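PDB 2GAX: hypothetical protein Atu0240, which is of unknown function but belongs to the DUF2000 family of the PTH2 clan, a grouping named after peptidyl-tRNA hydrolase 2. Local coordinates for residues 8-13 with 21-26; 61-66 with 129-134; 82-87 with 110-115. All blocks are in the same frame, centred on the assembly; numbering follows the deposited sequence.

Contact 1. Residues 8-13 with 21-26; sequences VILRDD and NVTAFL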
loop_
_atom_site.group_PDB
_atom_site.type_symbol
_atom_site.label_atom_id
_atom_site.label_comp_id
_atom_site.label_asym_id
_atom_site.label_seq_id
_atom_site.Cartn_x
_atom_site.Cartn_y
_atom_site.Cartn_z
ATOM N N VAL A 8 -3.763 -1.039 -3.234
ATOM C CA VAL A 8 -3.575 -1.148 -1.795
ATOM C C VAL A 8 -4.391 -2.349 -1.318
ATOM O O VAL A 8 -5.569 -2.438 -1.632
ATOM C CB VAL A 8 -4.111 0.116 -1.086
ATOM C CG1 VAL A 8 -4.058 -0.050 0.439
ATOM C CG2 VAL A 8 -3.361 1.364 -1.535
ATOM N N ILE A 9 -3.773 -3.266 -0.570
ATOM C CA ILE A 9 -4.471 -4.432 -0.010
ATOM C C ILE A 9 -4.370 -4.463 1.520
ATOM O O ILE A 9 -3.278 -4.554 2.094
ATOM C CB ILE A 9 -3.979 -5.809 -0.582
ATOM C CG1 ILE A 9 -3.786 -5.781 -2.094
ATOM C CG2 ILE A 9 -4.955 -6.942 -0.221
ATOM C CD1 ILE A 9 -2.349 -5.488 -2.557
ATOM N N LEU A 10 -5.530 -4.417 2.172
ATOM C CA LEU A 10 -5.618 -4.355 3.624
ATOM C C LEU A 10 -6.118 -5.663 4.211
ATOM O O LEU A 10 -6.827 -6.416 3.552
ATOM C CB LEU A 10 -6.561 -3.215 4.027
ATOM C CG LEU A 10 -6.134 -1.841 3.489
ATOM C CD1 LEU A 10 -7.234 -0.817 3.681
ATOM C CD2 LEU A 10 -4.807 -1.366 4.121
ATOM N N ARG A 11 -5.732 -5.951 5.446
ATOM C CA ARG A 11 -6.278 -7.129 6.121
ATOM C C ARG A 11 -7.704 -6.774 6.549
ATOM O O ARG A 11 -7.910 -5.745 7.188
ATOM C CB ARG A 11 -5.407 -7.540 7.314
ATOM C CG ARG A 11 -5.618 -9.010 7.719
ATOM C CD ARG A 11 -4.717 -9.407 8.866
ATOM N NE ARG A 11 -5.108 -8.785 10.133
ATOM C CZ ARG A 11 -4.337 -8.761 11.218
ATOM N NH1 ARG A 11 -3.132 -9.310 11.194
ATOM N NH2 ARG A 11 -4.755 -8.178 12.330
ATOM N N ASP A 12 -8.690 -7.605 6.196
ATOM C CA ASP A 12 -10.093 -7.163 6.311
ATOM C C ASP A 12 -10.563 -6.951 7.745
ATOM O O ASP A 12 -11.487 -6.174 7.985
ATOM C CB ASP A 12 -11.064 -8.072 5.546
ATOM C CG ASP A 12 -12.392 -7.369 5.215
ATOM O OD1 ASP A 12 -12.441 -6.104 5.157
ATOM O OD2 ASP A 12 -13.398 -8.093 5.003
ATOM N N ASP A 13 -9.915 -7.607 8.701
ATOM C CA ASP A 13 -10.376 -7.532 10.098
ATOM C C ASP A 13 -9.941 -6.288 10.883
ATOM O O ASP A 13 -10.302 -6.130 12.052
ATOM C CB ASP A 13 -10.046 -8.828 10.846
ATOM C CG ASP A 13 -8.557 -9.050 11.016
ATOM O OD1 ASP A 13 -7.759 -8.349 10.368
ATOM O OD2 ASP A 13 -8.185 -9.948 11.797
ATOM N N ASN A 21 -5.188 4.609 8.725
ATOM C CA ASN A 21 -3.779 4.745 9.140
ATOM C C ASN A 21 -2.822 3.966 8.214
ATOM O O ASN A 21 -1.867 4.549 7.685
ATOM C CB ASN A 21 -3.624 4.318 10.611
ATOM C CG ASN A 21 -2.190 4.397 11.115
ATOM O OD1 ASN A 21 -1.335 3.579 10.750
ATOM N ND2 ASN A 21 -1.933 5.344 12.002
ATOM N N VAL A 22 -3.073 2.663 8.027
ATOM C CA VAL A 22 -2.215 1.801 7.180
ATOM C C VAL A 22 -2.163 2.310 5.725
ATOM O O VAL A 22 -1.088 2.323 5.097
ATOM C CB VAL A 22 -2.653 0.307 7.224
ATOM C CG1 VAL A 22 -1.865 -0.513 6.204
ATOM C CG2 VAL A 22 -2.422 -0.280 8.637
ATOM N N THR A 23 -3.310 2.743 5.206
ATOM C CA THR A 23 -3.412 3.222 3.810
ATOM C C THR A 23 -2.550 4.469 3.639
ATOM O O THR A 23 -1.811 4.594 2.652
ATOM C CB THR A 23 -4.867 3.507 3.393
ATOM O OG1 THR A 23 -5.598 2.271 3.387
ATOM C CG2 THR A 23 -4.956 4.161 1.979
ATOM N N ALA A 24 -2.622 5.353 4.629
ATOM C CA ALA A 24 -1.873 6.602 4.597
ATOM C C ALA A 24 -0.373 6.306 4.536
ATOM O O ALA A 24 0.338 6.843 3.671
ATOM C CB ALA A 24 -2.214 7.437 5.802
ATOM N N PHE A 25 0.097 5.434 5.432
ATOM C CA PHE A 25 1.510 5.068 5.449
ATOM C C PHE A 25 1.961 4.331 4.201
ATOM O O PHE A 25 2.989 4.663 3.609
ATOM C CB PHE A 25 1.833 4.269 6.698
ATOM C CG PHE A 25 2.002 5.125 7.907
ATOM C CD1 PHE A 25 3.224 5.739 8.164
ATOM C CD2 PHE A 25 0.945 5.345 8.776
ATOM C CE1 PHE A 25 3.391 6.557 9.288
ATOM C CE2 PHE A 25 1.108 6.155 9.912
ATOM C CZ PHE A 25 2.326 6.749 10.166
ATOM N N LEU A 26 1.174 3.356 3.766
ATOM C CA LEU A 26 1.525 2.644 2.532
ATOM C C LEU A 26 1.693 3.580 1.319
ATOM O O LEU A 26 2.625 3.421 0.520
ATOM C CB LEU A 26 0.490 1.563 2.222
ATOM C CG LEU A 26 0.403 0.388 3.215
ATOM C CD1 LEU A 26 -0.823 -0.432 2.892
ATOM C CD2 LEU A 26 1.669 -0.492 3.202
#
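The first half of a beta-alpha-beta crossover is built here: strand 4-11 leads into helix 16-33, and the chain later returns as strand 58-63, parallel to strand 4-11 and next to it. The helix lies across the sheet face that carries Val8 and Leu10, the segment axes being 9.5 Å apart at closest and 147° from parallel. Leu10 is the central wedge. Its CG stands anti to the carbonyl carbon (chi1 -58°), which together with a near-anti chi2 (169°) brings both methyls to the helix. CD2 lies between Val22 and Thr23, 3.7 Å from Val22 CG1, the Leu10 and Val22 side chains sliding past each other in opposite directions, while CD1 is nearest Thr23 OG1, at 3.5 Å, where the two side chains cross at about a right angle. Two residues earlier on the strand, Val8 CG1, anti to its own backbone N, touches Leu26 CD1 obliquely at 4.1 Å. At the strand's end Arg11 NE forms a hydrogen-bonded salt bridge with Asp13 OD1, on its syn lone pair, at 2.7 Å and close to the guanidinium plane, and Glu87 takes its NH1 in a salt bridge. Between strand and helix the cohesion is therefore largely apolar, the one polar side-chain atom at the interface, Thr23 OG1, being satisfied by Lys19 O one helical turn earlier, and the charges are kept to the strand's end.

Contact 2. Residues 61-66 with 129-134; sequences MATDQE and KGAKLH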
loop_
_atom_site.group_PDB
_atom_site.type_symbol
_atom_site.label_atom_id
_atom_site.label_comp_id
_atom_site.label_asym_id
_atom_site.label_seq_id
_atom_site.Cartn_x
_atom_site.Cartn_y
_atom_site.Cartn_z
HETATM N N MSE A 61 -8.245 -2.758 -1.869
HETATM C CA MSE A 61 -8.773 -4.112 -1.713
HETATM C C MSE A 61 -8.596 -4.614 -0.284
HETATM O O MSE A 61 -7.886 -4.005 0.510
HETATM C CB MSE A 61 -8.081 -5.066 -2.689
HETATM C CG MSE A 61 -8.243 -4.679 -4.149
HETATM SE SE MSE A 61 -6.916 -5.601 -5.262
HETATM C CE MSE A 61 -5.408 -4.662 -4.707
ATOM N N ALA A 62 -9.261 -5.721 0.045
ATOM C CA ALA A 62 -9.125 -6.333 1.362
ATOM C C ALA A 62 -9.159 -7.847 1.232
ATOM O O ALA A 62 -9.758 -8.378 0.303
ATOM C CB ALA A 62 -10.223 -5.844 2.304
ATOM N N THR A 63 -8.482 -8.531 2.145
ATOM C CA THR A 63 -8.514 -9.991 2.186
ATOM C C THR A 63 -8.079 -10.499 3.558
ATOM O O THR A 63 -7.757 -9.706 4.443
ATOM C CB THR A 63 -7.674 -10.626 1.044
ATOM O OG1 THR A 63 -7.852 -12.048 1.042
ATOM C CG2 THR A 63 -6.186 -10.297 1.192
ATOM N N ASP A 64 -8.064 -11.823 3.716
ATOM C CA ASP A 64 -7.667 -12.456 4.970
ATOM C C ASP A 64 -6.151 -12.584 5.145
ATOM O O ASP A 64 -5.383 -12.422 4.195
ATOM C CB ASP A 64 -8.329 -13.833 5.092
ATOM C CG ASP A 64 -7.920 -14.777 3.969
ATOM O OD1 ASP A 64 -8.533 -14.711 2.882
ATOM O OD2 ASP A 64 -6.975 -15.578 4.174
ATOM N N GLN A 65 -5.735 -12.895 6.369
ATOM C CA GLN A 65 -4.312 -12.993 6.710
ATOM C C GLN A 65 -3.495 -13.869 5.761
ATOM O O GLN A 65 -2.489 -13.419 5.203
ATOM C CB GLN A 65 -4.136 -13.471 8.154
ATOM C CG GLN A 65 -2.704 -13.423 8.655
ATOM C CD GLN A 65 -2.107 -12.031 8.601
ATOM O OE1 GLN A 65 -1.717 -11.541 7.530
ATOM N NE2 GLN A 65 -1.991 -11.399 9.759
ATOM N N GLU A 66 -3.923 -15.118 5.567
ATOM C CA GLU A 66 -3.140 -16.030 4.741
ATOM C C GLU A 66 -3.193 -15.672 3.274
ATOM O O GLU A 66 -2.223 -15.908 2.547
ATOM C CB GLU A 66 -3.511 -17.499 4.988
ATOM C CG GLU A 66 -3.126 -17.968 6.394
ATOM C CD GLU A 66 -1.706 -17.582 6.770
ATOM O OE1 GLU A 66 -0.764 -17.940 6.032
ATOM O OE2 GLU A 66 -1.533 -16.911 7.803
ATOM N N LYS A 129 -4.313 -11.571 -6.981
ATOM C CA LYS A 129 -5.325 -12.632 -7.139
ATOM C C LYS A 129 -5.839 -13.142 -5.796
ATOM O O LYS A 129 -5.059 -13.468 -4.895
ATOM C CB LYS A 129 -4.764 -13.795 -7.960
ATOM C CG LYS A 129 -5.802 -14.814 -8.426
ATOM C CD LYS A 129 -5.103 -15.987 -9.106
ATOM C CE LYS A 129 -6.053 -17.131 -9.401
ATOM N NZ LYS A 129 -5.301 -18.294 -9.945
ATOM N N GLY A 130 -7.158 -13.206 -5.669
ATOM C CA GLY A 130 -7.780 -13.672 -4.440
ATOM C C GLY A 130 -8.473 -12.548 -3.692
ATOM O O GLY A 130 -9.594 -12.729 -3.189
ATOM N N ALA A 131 -7.811 -11.390 -3.637
ATOM C CA ALA A 131 -8.305 -10.218 -2.911
ATOM C C ALA A 131 -9.626 -9.678 -3.464
ATOM O O ALA A 131 -9.911 -9.792 -4.650
ATOM C CB ALA A 131 -7.242 -9.111 -2.902
ATOM N N LYS A 132 -10.428 -9.093 -2.581
ATOM C CA LYS A 132 -11.703 -8.483 -2.948
ATOM C C LYS A 132 -11.566 -6.958 -2.934
ATOM O O LYS A 132 -10.967 -6.405 -2.012
ATOM C CB LYS A 132 -12.766 -8.924 -1.931
ATOM C CG LYS A 132 -14.146 -8.306 -2.087
ATOM C CD LYS A 132 -14.941 -8.854 -3.288
ATOM C CE LYS A 132 -16.277 -8.108 -3.459
ATOM N NZ LYS A 132 -16.125 -6.609 -3.440
ATOM N N LEU A 133 -12.109 -6.279 -3.947
ATOM C CA LEU A 133 -12.246 -4.823 -3.879
ATOM C C LEU A 133 -12.989 -4.404 -2.609
ATOM O O LEU A 133 -13.919 -5.077 -2.181
ATOM C CB LEU A 133 -12.992 -4.289 -5.092
ATOM C CG LEU A 133 -12.139 -3.415 -6.000
ATOM C CD1 LEU A 133 -11.274 -4.279 -6.896
ATOM C CD2 LEU A 133 -13.049 -2.509 -6.806
ATOM N N HIS A 134 -12.568 -3.295 -2.010
ATOM C CA HIS A 134 -13.120 -2.901 -0.732
ATOM C C HIS A 134 -14.491 -2.267 -0.896
ATOM O O HIS A 134 -14.739 -1.520 -1.848
ATOM C CB HIS A 134 -12.184 -1.946 0.020
ATOM C CG HIS A 134 -12.395 -1.945 1.502
ATOM N ND1 HIS A 134 -13.561 -1.502 2.089
ATOM C CD2 HIS A 134 -11.587 -2.333 2.517
ATOM C CE1 HIS A 134 -13.468 -1.630 3.399
ATOM N NE2 HIS A 134 -12.277 -2.125 3.685
#
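Met61, a selenomethionine, carries CG anti to the carbonyl carbon (chi1 -59°), which starts the chain beside residues 131-133 before a bend at chi3 (-71°) turns its end back over strand 4-11, onto Ile9. Lys132, with CG anti to its backbone N, bends at chi2 and chi4 so that NZ curls round to Leu133 O at 3.0 Å, from above the carbonyl plane. The backbone does the main joining. Ala62 N donates to Lys132 O at 2.8 Å, nearly along the C=O axis, with an N-H...O angle of 163°; Lys132 N donates in turn to Ala62 O at 3.0 Å, in the carbonyl plane. Around this hydrogen-bonded pair the side chains pack in small touches. Met61 CB meets Ala131 CB at 4.1 Å, and Met61 CG meets Leu133 CD1 at the same 4.1 Å. On the face that Ala62 shares with Lys132, Ala62 CB rests 3.8 Å from His134 CD2, approaching the imidazole obliquely; the ring's NE2 is hydrogen-bonded to Lys19 NZ. Beyond Thr63, Asp64 is the N-cap of helix 65-77, its OD2 accepting from Ala67 N. Met61 and Leu133 form the next, non-hydrogen-bonded pair, with CA atoms 4.2 Å apart and side chains that diverge. This is the pattern of a short antiparallel edge strand: the C-terminal residues close one margin of a mixed sheet by pairing with its strand 58-63.

Contact 3. Residues 82-87 with 110-115; sequences TSLYIE and AKVVGM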
loop_
_atom_site.group_PDB
_atom_site.type_symbol
_atom_site.label_atom_id
_atom_site.label_comp_id
_atom_site.label_asym_id
_atom_site.label_seq_id
_atom_site.Cartn_x
_atom_site.Cartn_y
_atom_site.Cartn_z
ATOM N N THR A 82 7.612 -3.200 -2.627
ATOM C CA THR A 82 6.277 -2.796 -2.170
ATOM C C THR A 82 6.359 -1.936 -0.917
ATOM O O THR A 82 7.389 -1.913 -0.259
ATOM C CB THR A 82 5.401 -4.034 -1.839
ATOM O OG1 THR A 82 6.059 -4.859 -0.860
ATOM C CG2 THR A 82 5.103 -4.846 -3.086
ATOM N N SER A 83 5.292 -1.212 -0.603
ATOM C CA SER A 83 5.112 -0.714 0.772
ATOM C C SER A 83 4.466 -1.821 1.598
ATOM O O SER A 83 3.590 -2.519 1.108
ATOM C CB SER A 83 4.209 0.518 0.793
ATOM O OG SER A 83 4.696 1.499 -0.101
ATOM N N LEU A 84 4.882 -1.964 2.853
ATOM C CA LEU A 84 4.405 -3.049 3.711
ATOM C C LEU A 84 4.260 -2.578 5.150
ATOM O O LEU A 84 5.074 -1.788 5.641
ATOM C CB LEU A 84 5.332 -4.261 3.646
ATOM C CG LEU A 84 4.687 -5.624 3.955
ATOM C CD1 LEU A 84 3.787 -6.108 2.844
ATOM C CD2 LEU A 84 5.736 -6.664 4.304
ATOM N N TYR A 85 3.216 -3.075 5.803
ATOM C CA TYR A 85 2.857 -2.678 7.165
ATOM C C TYR A 85 2.443 -3.960 7.884
ATOM O O TYR A 85 1.562 -4.681 7.406
ATOM C CB TYR A 85 1.680 -1.695 7.091
ATOM C CG TYR A 85 1.449 -0.800 8.295
ATOM C CD1 TYR A 85 1.465 0.595 8.159
ATOM C CD2 TYR A 85 1.198 -1.338 9.567
ATOM C CE1 TYR A 85 1.244 1.435 9.268
ATOM C CE2 TYR A 85 0.968 -0.516 10.662
ATOM C CZ TYR A 85 0.997 0.856 10.509
ATOM O OH TYR A 85 0.757 1.655 11.607
ATOM N N ILE A 86 3.109 -4.264 8.997
ATOM C CA ILE A 86 2.813 -5.463 9.795
ATOM C C ILE A 86 2.097 -5.064 11.088
ATOM O O ILE A 86 2.177 -3.920 11.515
ATOM C CB ILE A 86 4.079 -6.332 10.124
ATOM C CG1 ILE A 86 5.087 -5.571 11.009
ATOM C CG2 ILE A 86 4.766 -6.816 8.836
ATOM C CD1 ILE A 86 6.141 -6.473 11.662
ATOM N N GLU A 87 1.402 -6.024 11.694
ATOM C CA GLU A 87 0.594 -5.788 12.886
ATOM C C GLU A 87 1.372 -5.148 14.039
ATOM O O GLU A 87 0.863 -4.254 14.722
ATOM C CB GLU A 87 -0.025 -7.107 13.352
ATOM C CG GLU A 87 -1.157 -6.950 14.379
ATOM C CD GLU A 87 -1.779 -8.284 14.759
ATOM O OE1 GLU A 87 -2.192 -9.026 13.853
ATOM O OE2 GLU A 87 -1.833 -8.594 15.974
ATOM N N ALA A 110 5.498 -13.150 9.053
ATOM C CA ALA A 110 4.935 -11.825 9.324
ATOM C C ALA A 110 3.401 -11.836 9.422
ATOM O O ALA A 110 2.728 -12.685 8.818
ATOM C CB ALA A 110 5.408 -10.801 8.289
ATOM N N LYS A 111 2.855 -10.901 10.199
ATOM C CA LYS A 111 1.411 -10.670 10.196
ATOM C C LYS A 111 1.168 -9.372 9.437
ATOM O O LYS A 111 1.034 -8.318 10.031
ATOM C CB LYS A 111 0.847 -10.592 11.616
ATOM C CG LYS A 111 0.974 -11.880 12.401
ATOM C CD LYS A 111 0.797 -11.633 13.903
ATOM C CE LYS A 111 0.388 -12.912 14.626
ATOM N NZ LYS A 111 1.048 -13.030 15.964
ATOM N N VAL A 112 1.185 -9.456 8.109
ATOM C CA VAL A 112 0.952 -8.284 7.278
ATOM C C VAL A 112 -0.472 -7.800 7.465
ATOM O O VAL A 112 -1.421 -8.589 7.409
ATOM C CB VAL A 112 1.205 -8.546 5.789
ATOM C CG1 VAL A 112 0.980 -7.270 4.979
ATOM C CG2 VAL A 112 2.635 -9.034 5.578
ATOM N N VAL A 113 -0.603 -6.500 7.711
ATOM C CA VAL A 113 -1.917 -5.868 7.790
ATOM C C VAL A 113 -2.228 -5.001 6.566
ATOM O O VAL A 113 -3.373 -4.626 6.334
ATOM C CB VAL A 113 -2.110 -5.110 9.121
ATOM C CG1 VAL A 113 -1.967 -6.091 10.297
ATOM C CG2 VAL A 113 -1.101 -3.957 9.265
ATOM N N GLY A 114 -1.211 -4.702 5.764
ATOM C CA GLY A 114 -1.431 -3.955 4.528
ATOM C C GLY A 114 -0.218 -3.990 3.631
ATOM O O GLY A 114 0.901 -4.130 4.108
HETATM N N MSE A 115 -0.466 -3.869 2.333
HETATM C CA MSE A 115 0.578 -3.757 1.321
HETATM C C MSE A 115 0.067 -2.878 0.195
HETATM O O MSE A 115 -1.130 -2.876 -0.111
HETATM C CB MSE A 115 0.952 -5.128 0.763
HETATM C CG MSE A 115 2.141 -5.113 -0.197
HETATM SE SE MSE A 115 2.514 -6.914 -0.935
HETATM C CE MSE A 115 1.631 -6.745 -2.669
#
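Thr82 opens the segment by lying against selenomethionine Met115, its CG2 close to the selenium and terminal methyl. Next comes an antiparallel ladder interrupted by a classic beta bulge, where strand 83-86 forms one edge of the mixed sheet alongside strand 112-120. Ser83 contributes its carbonyl, with O 3.3 Å from Met115 CA in a CA-H...O contact, while its hydroxyl bonds to Leu26 O of the overlying helix. Leu84 shares a face with Met115; with CG anti to its backbone N, it lowers CD1 to 3.6 Å from Met115 CG and 3.7 Å from Val112 CG1. Tyr85 turns to the other face, under helix 16-33, and lies opposite the bulge, facing both Val113 and Gly114. Its N donates to Gly114 O at 3.1 Å, from above the carbonyl plane. Its O is gripped twice, by Val113 N at 2.8 Å and by Gly114 N at 3.2 Å, both in the carbonyl plane. Val113, with psi near -14°, is the residue that inserts the extra step. Tyr85 CG is anti to its N (chi1 -160°), and ring atom CD2 meets Val113 CG2 at 3.5 Å, obliquely to the ring. Ile86 joins Val112 in a non-hydrogen-bonded pair, its CB near Lys111 O and its CG2 against Ala110 CB, the ladder having shifted by one residue. Glu87 ends the pairing. Its carboxylate OE1 goes to Arg11 in a salt bridge, while Glu87 N sits nearly on the C=O axis of Lys111, 2.9 Å from Lys111 O, with the N-H somewhat bent (155°).

How the contacts relate
The three contacts sample one mixed sheet from edge to edge. Contact 1 is buried, close to the chain's centre, and holds a helix on the sheet through side chains alone; contacts 2 and 3 close the two outer margins and are only partly buried, relying on backbone ladders. Strand 4-11 of contact 1 lies between them, with probable hydrogen bonds of Met61 N to Val8 O and of Ile9 N to Met115 O. Contact 2 is brief and regular in register, whereas contact 3 is longer, bulged and lined with larger apolar groups. Leu26 of contact 1 also packs against Leu84 and Met115, so the helix spans both strands of contact 3.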